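Local coordinates for putative diflavin flavoprotein A 3 (Synechocystis sp., PDB 6H0C) that probably transfers electrons from NADH to oxygen, reducing it to water, as a modular protein whose flavodiiron core, with its flavodoxin-like domain, forms this chain, at residues G309-A321 with S351-R363. Sequence-based numbering, arbitrary orientation.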
ATOM      1  N   GLY A 309     -10.776 -20.618  -2.412  1.00 29.84           N
ATOM      2  CA  GLY A 309     -10.560 -20.300  -3.810  1.00 30.43           C
ATOM      3  C   GLY A 309      -9.260 -19.533  -3.942  1.00 29.66           C
ATOM      4  O   GLY A 309      -8.748 -19.012  -2.950  1.00 29.04           O
ATOM      5  N   PHE A 310      -8.715 -19.483  -5.153  1.00 23.58           N
ATOM      6  CA  PHE A 310      -7.549 -18.654  -5.445  1.00 22.04           C
ATOM      7  C   PHE A 310      -7.740 -17.946  -6.780  1.00 23.73           C
ATOM      8  O   PHE A 310      -8.459 -18.431  -7.658  1.00 26.38           O
ATOM      9  CB  PHE A 310      -6.257 -19.486  -5.463  1.00 24.35           C
ATOM     10  CG  PHE A 310      -6.233 -20.575  -6.518  1.00 24.58           C
ATOM     11  CD1 PHE A 310      -5.761 -20.317  -7.789  1.00 25.90           C
ATOM     12  CD2 PHE A 310      -6.677 -21.859  -6.226  1.00 26.97           C
ATOM     13  CE1 PHE A 310      -5.741 -21.311  -8.751  1.00 31.84           C
ATOM     14  CE2 PHE A 310      -6.652 -22.856  -7.185  1.00 26.72           C
ATOM     15  CZ  PHE A 310      -6.187 -22.583  -8.448  1.00 28.61           C
ATOM     16  N   ILE A 311      -7.085 -16.800  -6.924  1.00 23.45           N
ATOM     17  CA  ILE A 311      -7.189 -15.967  -8.116  1.00 20.80           C
ATOM     18  C   ILE A 311      -5.802 -15.487  -8.523  1.00 24.90           C
ATOM     19  O   ILE A 311      -5.052 -15.001  -7.680  1.00 27.83           O
ATOM     20  CB  ILE A 311      -8.093 -14.752  -7.862  1.00 21.44           C
ATOM     21  CG1 ILE A 311      -9.487 -15.203  -7.391  1.00 24.00           C
ATOM     22  CG2 ILE A 311      -8.175 -13.872  -9.100  1.00 24.32           C
ATOM     23  CD1 ILE A 311     -10.449 -14.058  -7.061  1.00 25.31           C
ATOM     24  N   PHE A 312      -5.454 -15.630  -9.800  1.00 23.84           N
ATOM     25  CA  PHE A 312      -4.174 -15.134 -10.325  1.00 24.37           C
ATOM     26  C   PHE A 312      -4.373 -13.884 -11.181  1.00 26.47           C
ATOM     27  O   PHE A 312      -5.268 -13.844 -12.037  1.00 26.48           O
ATOM     28  CB  PHE A 312      -3.461 -16.204 -11.163  1.00 23.35           C
ATOM     29  CG  PHE A 312      -2.521 -17.101 -10.373  1.00 27.51           C
ATOM     30  CD1 PHE A 312      -1.160 -17.133 -10.666  1.00 28.20           C
ATOM     31  CD2 PHE A 312      -2.998 -17.935  -9.368  1.00 26.07           C
ATOM     32  CE1 PHE A 312      -0.294 -17.970  -9.967  1.00 27.00           C
ATOM     33  CE2 PHE A 312      -2.133 -18.772  -8.663  1.00 25.37           C
ATOM     34  CZ  PHE A 312      -0.780 -18.785  -8.961  1.00 24.73           C
ATOM     35  N   GLY A 313      -3.534 -12.875 -10.948  1.00 22.43           N
ATOM     36  CA  GLY A 313      -3.534 -11.658 -11.744  1.00 22.14           C
ATOM     37  C   GLY A 313      -2.143 -11.433 -12.306  1.00 27.60           C
ATOM     38  O   GLY A 313      -1.157 -11.433 -11.564  1.00 25.43           O
ATOM     39  N   SER A 314      -2.042 -11.241 -13.617  1.00 26.79           N
ATOM     40  CA  SER A 314      -0.722 -11.141 -14.234  1.00 26.15           C
ATOM     41  C   SER A 314      -0.702 -10.205 -15.434  1.00 28.78           C
ATOM     42  O   SER A 314      -1.615 -10.224 -16.255  1.00 28.49           O
ATOM     43  CB  SER A 314      -0.228 -12.538 -14.656  1.00 25.96           C
ATOM     44  OG  SER A 314       1.029 -12.478 -15.306  1.00 24.96           O
ATOM     45  N   PRO A 315       0.354  -9.384 -15.541  1.00 33.27           N
ATOM     46  CA  PRO A 315       0.633  -8.685 -16.795  1.00 27.32           C
ATOM     47  C   PRO A 315       1.312  -9.638 -17.777  1.00 29.57           C
ATOM     48  O   PRO A 315       1.591 -10.794 -17.432  1.00 29.70           O
ATOM     49  CB  PRO A 315       1.582  -7.571 -16.369  1.00 26.33           C
ATOM     50  CG  PRO A 315       2.368  -8.204 -15.246  1.00 29.64           C
ATOM     51  CD  PRO A 315       1.373  -9.097 -14.512  1.00 30.64           C
ATOM     52  N   THR A 316       1.586  -9.158 -18.983  1.00 28.39           N
ATOM     53  CA  THR A 316       2.343  -9.941 -19.947  1.00 32.87           C
ATOM     54  C   THR A 316       3.615  -9.189 -20.323  1.00 40.86           C
ATOM     55  O   THR A 316       3.566  -8.024 -20.732  1.00 41.07           O
ATOM     56  CB  THR A 316       1.516 -10.243 -21.197  1.00 35.69           C
ATOM     57  OG1 THR A 316       0.342 -10.972 -20.815  1.00 33.48           O
ATOM     58  CG2 THR A 316       2.335 -11.072 -22.190  1.00 37.70           C
ATOM     59  N   LEU A 317       4.754  -9.850 -20.153  1.00 40.31           N
ATOM     60  CA  LEU A 317       6.046  -9.216 -20.380  1.00 49.97           C
ATOM     61  C   LEU A 317       6.829 -10.028 -21.397  1.00 54.16           C
ATOM     62  O   LEU A 317       7.287 -11.132 -21.103  1.00 55.80           O
ATOM     63  CB  LEU A 317       6.831  -9.084 -19.069  1.00 50.05           C
ATOM     64  CG  LEU A 317       6.114  -8.351 -17.926  1.00 62.03           C
ATOM     65  CD1 LEU A 317       6.961  -8.342 -16.657  1.00 67.78           C
ATOM     66  CD2 LEU A 317       5.719  -6.930 -18.320  1.00 61.23           C
ATOM     67  N   GLY A 318       6.969  -9.479 -22.600  1.00 54.53           N
ATOM     68  CA  GLY A 318       7.607 -10.197 -23.686  1.00 49.89           C
ATOM     69  C   GLY A 318       6.877 -11.478 -24.040  1.00 46.75           C
ATOM     70  O   GLY A 318       7.497 -12.516 -24.265  1.00 53.85           O
ATOM     71  N   GLY A 319       5.551 -11.410 -24.083  1.00 46.14           N
ATOM     72  CA  GLY A 319       4.741 -12.559 -24.448  1.00 40.54           C
ATOM     73  C   GLY A 319       4.556 -13.596 -23.355  1.00 44.32           C
ATOM     74  O   GLY A 319       3.909 -14.621 -23.573  1.00 45.42           O
ATOM     75  N   HIS A 320       5.107 -13.334 -22.173  1.00 44.51           N
ATOM     76  CA  HIS A 320       5.048 -14.309 -21.090  1.00 41.14           C
ATOM     77  C   HIS A 320       4.646 -13.685 -19.770  1.00 37.40           C
ATOM     78  O   HIS A 320       4.797 -12.476 -19.566  1.00 35.26           O
ATOM     79  CB  HIS A 320       6.397 -15.010 -20.909  1.00 46.45           C
ATOM     80  CG  HIS A 320       6.835 -15.804 -22.101  1.00 51.74           C
ATOM     81  ND1 HIS A 320       7.740 -15.323 -23.024  1.00 50.46           N
ATOM     82  CD2 HIS A 320       6.494 -17.048 -22.517  1.00 52.57           C
ATOM     83  CE1 HIS A 320       7.938 -16.237 -23.957  1.00 54.90           C
ATOM     84  NE2 HIS A 320       7.194 -17.292 -23.675  1.00 53.41           N
ATOM     85  N   ALA A 321       4.136 -14.522 -18.874  1.00 34.06           N
ATOM     86  CA  ALA A 321       3.944 -14.116 -17.492  1.00 30.97           C
ATOM     87  C   ALA A 321       5.308 -13.780 -16.875  1.00 29.05           C
ATOM     88  O   ALA A 321       6.335 -14.340 -17.272  1.00 26.76           O
ATOM     89  CB  ALA A 321       3.249 -15.215 -16.704  1.00 23.98           C
ATOM     90  N   SER A 351      -0.618  -7.573 -26.311  1.00 76.35           N
ATOM     91  CA  SER A 351      -0.544  -9.020 -26.153  1.00 67.32           C
ATOM     92  C   SER A 351      -0.889  -9.419 -24.718  1.00 55.73           C
ATOM     93  O   SER A 351      -0.358  -8.847 -23.763  1.00 49.38           O
ATOM     94  CB  SER A 351       0.847  -9.530 -26.533  1.00 66.87           C
ATOM     95  OG  SER A 351       1.798  -9.210 -25.533  1.00 68.91           O
ATOM     96  N   GLY A 352      -1.784 -10.392 -24.568  1.00 49.88           N
ATOM     97  CA  GLY A 352      -2.198 -10.852 -23.252  1.00 43.77           C
ATOM     98  C   GLY A 352      -2.009 -12.345 -23.044  1.00 40.60           C
ATOM     99  O   GLY A 352      -2.867 -13.019 -22.472  1.00 39.52           O
ATOM    100  N   GLU A 353      -0.873 -12.860 -23.500  1.00 38.38           N
ATOM    101  CA  GLU A 353      -0.603 -14.294 -23.474  1.00 35.55           C
ATOM    102  C   GLU A 353      -0.486 -14.867 -22.064  1.00 34.32           C
ATOM    103  O   GLU A 353      -0.781 -16.036 -21.852  1.00 35.99           O
ATOM    104  CB  GLU A 353       0.674 -14.602 -24.253  1.00 42.02           C
ATOM    105  CG  GLU A 353       0.543 -14.418 -25.766  1.00 58.50           C
ATOM    106  CD  GLU A 353       0.775 -12.983 -26.232  1.00 69.60           C
ATOM    107  OE1 GLU A 353       0.702 -12.738 -27.458  1.00 70.37           O
ATOM    108  OE2 GLU A 353       1.035 -12.106 -25.376  1.00 71.88           O
ATOM    109  N   ALA A 354      -0.057 -14.057 -21.102  1.00 34.05           N
ATOM    110  CA  ALA A 354       0.045 -14.527 -19.718  1.00 31.02           C
ATOM    111  C   ALA A 354      -1.324 -14.970 -19.185  1.00 29.77           C
ATOM    112  O   ALA A 354      -1.440 -15.986 -18.493  1.00 32.05           O
ATOM    113  CB  ALA A 354       0.648 -13.444 -18.829  1.00 26.42           C
ATOM    114  N   ILE A 355      -2.361 -14.215 -19.532  1.00 29.32           N
ATOM    115  CA  ILE A 355      -3.721 -14.518 -19.095  1.00 28.77           C
ATOM    116  C   ILE A 355      -4.229 -15.809 -19.745  1.00 33.38           C
ATOM    117  O   ILE A 355      -4.814 -16.672 -19.073  1.00 27.38           O
ATOM    118  CB  ILE A 355      -4.671 -13.350 -19.415  1.00 29.20           C
ATOM    119  CG1 ILE A 355      -4.233 -12.105 -18.640  1.00 30.15           C
ATOM    120  CG2 ILE A 355      -6.111 -13.721 -19.088  1.00 29.67           C
ATOM    121  CD1 ILE A 355      -4.964 -10.842 -19.026  1.00 33.95           C
ATOM    122  N   ASP A 356      -3.993 -15.945 -21.048  1.00 37.98           N
ATOM    123  CA  ASP A 356      -4.358 -17.169 -21.756  1.00 37.68           C
ATOM    124  C   ASP A 356      -3.636 -18.378 -21.144  1.00 37.72           C
ATOM    125  O   ASP A 356      -4.252 -19.419 -20.894  1.00 34.83           O
ATOM    126  CB  ASP A 356      -4.036 -17.056 -23.248  1.00 40.62           C
ATOM    127  CG  ASP A 356      -4.791 -15.922 -23.935  1.00 48.66           C
ATOM    128  OD1 ASP A 356      -5.878 -15.525 -23.450  1.00 48.12           O
ATOM    129  OD2 ASP A 356      -4.291 -15.433 -24.973  1.00 51.04           O
ATOM    130  N   MET A 357      -2.336 -18.229 -20.891  1.00 32.19           N
ATOM    131  CA  MET A 357      -1.538 -19.313 -20.325  1.00 30.74           C
ATOM    132  C   MET A 357      -2.136 -19.789 -18.997  1.00 32.23           C
ATOM    133  O   MET A 357      -2.379 -20.982 -18.798  1.00 31.69           O
ATOM    134  CB  MET A 357      -0.086 -18.864 -20.136  1.00 32.10           C
ATOM    135  CG  MET A 357       0.864 -19.956 -19.654  1.00 33.19           C
ATOM    136  SD  MET A 357       0.863 -20.188 -17.860  1.00 34.67           S
ATOM    137  CE  MET A 357       1.537 -18.622 -17.285  1.00 26.66           C
ATOM    138  N   LEU A 358      -2.387 -18.848 -18.093  1.00 29.44           N
ATOM    139  CA  LEU A 358      -2.959 -19.178 -16.792  1.00 29.19           C
ATOM    140  C   LEU A 358      -4.348 -19.828 -16.895  1.00 31.47           C
ATOM    141  O   LEU A 358      -4.628 -20.830 -16.226  1.00 30.88           O
ATOM    142  CB  LEU A 358      -3.033 -17.925 -15.921  1.00 27.75           C
ATOM    143  CG  LEU A 358      -1.697 -17.381 -15.410  1.00 27.21           C
ATOM    144  CD1 LEU A 358      -1.920 -16.059 -14.699  1.00 24.97           C
ATOM    145  CD2 LEU A 358      -1.019 -18.392 -14.489  1.00 26.83           C
ATOM    146  N   GLU A 359      -5.215 -19.259 -17.724  1.00 27.61           N
ATOM    147  CA  GLU A 359      -6.558 -19.797 -17.878  1.00 28.04           C
ATOM    148  C   GLU A 359      -6.486 -21.252 -18.340  1.00 34.50           C
ATOM    149  O   GLU A 359      -7.151 -22.129 -17.790  1.00 36.83           O
ATOM    150  CB  GLU A 359      -7.356 -18.947 -18.870  1.00 33.98           C
ATOM    151  CG  GLU A 359      -8.772 -19.444 -19.152  1.00 44.15           C
ATOM    152  CD  GLU A 359      -9.564 -18.476 -20.016  1.00 46.80           C
ATOM    153  OE1 GLU A 359      -9.071 -18.105 -21.102  1.00 47.15           O
ATOM    154  OE2 GLU A 359     -10.673 -18.080 -19.601  1.00 49.55           O
ATOM    155  N   ASN A 360      -5.646 -21.495 -19.340  1.00 36.41           N
ATOM    156  CA  ASN A 360      -5.464 -22.828 -19.905  1.00 37.85           C
ATOM    157  C   ASN A 360      -4.907 -23.836 -18.921  1.00 36.88           C
ATOM    158  O   ASN A 360      -5.364 -24.980 -18.872  1.00 36.24           O
ATOM    159  CB  ASN A 360      -4.539 -22.766 -21.111  1.00 39.08           C
ATOM    160  CG  ASN A 360      -5.228 -22.247 -22.330  1.00 43.35           C
ATOM    161  OD1 ASN A 360      -6.440 -22.396 -22.473  1.00 45.03           O
ATOM    162  ND2 ASN A 360      -4.466 -21.631 -23.223  1.00 45.46           N
ATOM    163  N   LYS A 361      -3.905 -23.416 -18.152  1.00 34.47           N
ATOM    164  CA  LYS A 361      -3.262 -24.317 -17.204  1.00 34.89           C
ATOM    165  C   LYS A 361      -4.232 -24.709 -16.091  1.00 34.01           C
ATOM    166  O   LYS A 361      -4.291 -25.873 -15.694  1.00 33.33           O
ATOM    167  CB  LYS A 361      -1.989 -23.681 -16.630  1.00 32.27           C
ATOM    168  CG  LYS A 361      -0.734 -24.041 -17.419  1.00 34.74           C
ATOM    169  CD  LYS A 361      -0.968 -23.870 -18.906  1.00 47.47           C
ATOM    170  CE  LYS A 361       0.166 -24.434 -19.739  1.00 52.99           C
ATOM    171  NZ  LYS A 361       0.023 -24.022 -21.171  1.00 56.89           N
ATOM    172  N   PHE A 362      -5.010 -23.749 -15.610  1.00 32.63           N
ATOM    173  CA  PHE A 362      -5.967 -24.036 -14.555  1.00 34.31           C
ATOM    174  C   PHE A 362      -7.133 -24.872 -15.093  1.00 38.59           C
ATOM    175  O   PHE A 362      -7.612 -25.787 -14.412  1.00 37.53           O
ATOM    176  CB  PHE A 362      -6.454 -22.735 -13.908  1.00 31.78           C
ATOM    177  CG  PHE A 362      -5.415 -22.082 -13.035  1.00 31.02           C
ATOM    178  CD1 PHE A 362      -4.688 -22.837 -12.122  1.00 32.11           C
ATOM    179  CD2 PHE A 362      -5.143 -20.728 -13.141  1.00 29.54           C
ATOM    180  CE1 PHE A 362      -3.714 -22.244 -11.320  1.00 29.96           C
ATOM    181  CE2 PHE A 362      -4.169 -20.134 -12.346  1.00 28.28           C
ATOM    182  CZ  PHE A 362      -3.457 -20.889 -11.438  1.00 26.15           C
ATOM    183  N   ARG A 363      -7.567 -24.594 -16.319  1.00 34.95           N
ATOM    184  CA  ARG A 363      -8.623 -25.411 -16.913  1.00 36.15           C
ATOM    185  C   ARG A 363      -8.150 -26.853 -17.116  1.00 35.60           C
ATOM    186  O   ARG A 363      -8.855 -27.791 -16.750  1.00 38.33           O
ATOM    187  CB  ARG A 363      -9.109 -24.831 -18.238  1.00 34.07           C
ATOM    188  CG  ARG A 363     -10.227 -25.670 -18.862  1.00 45.66           C
ATOM    189  CD  ARG A 363     -10.926 -24.955 -20.007  1.00 55.55           C
ATOM    190  NE  ARG A 363      -9.979 -24.231 -20.847  1.00 64.74           N
ATOM    191  CZ  ARG A 363     -10.019 -22.918 -21.054  1.00 67.93           C
ATOM    192  NH1 ARG A 363     -10.971 -22.179 -20.494  1.00 64.71           N
ATOM    193  NH2 ARG A 363      -9.108 -22.347 -21.832  1.00 71.20           N
TER
HETATM  194  O   HOH W   1       1.451  -6.622 -22.768  1.00 54.35           O
HETATM  195  O   HOH W   2       4.650  -8.548 -23.997  1.00 62.90           O
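F362 reaches from the helix and packs against both F310 and F312, meeting the two rings in different ways. It receives the edge of F310 on one face, CE1 of F310 standing 3.4 Å from CE1 of F362. Toward F312 it presents its own edge: CZ of F362 sits over the F312 face near the rim, 3.6 Å from CD2 of F312. These are two edge-to-face stacks, linked through one phenylalanine. One turn back, L358 crosses F312 at about a right angle and uses CD1 for both CB of F312 and CB of S314, 3.9 Å each.

At the N-terminal end of the helix the packing tightens around A354. Its CB lies 3.1 Å from O of P315 and also meets the CB of A321, which touches CE of M357 as well. The single direct hydrogen bond between the segments is here, from A354 N to OG1 of T316 (3.1 Å, 151°). T316 has OG1 anti to its carbonyl carbon (chi1 -59°), and this turns the hydroxyl toward the first turn of the helix while CG2 faces E353 and S351. S314 swings its OG away from its own N to the side of its carbonyl carbon, from where it donates to a lone pair of P315 O, the same oxygen that A354 CB touches. Water 1 lies between the backbone oxygens of T316 and S351, within reach of both, and a type I' turn from L317 to H320 brings O of G319 against CB of E353.

In this flavodoxin-like domain, strand 309-313 is the middle strand of the five-stranded parallel sheet, between 257-262 and 341-348, and helix 353-363 runs nearly antiparallel to it (156°). Helix 323-335 adds L329 against F362 and T332 against both strand phenylalanines, while I355 leans on T373 and R375 of strand 368-377.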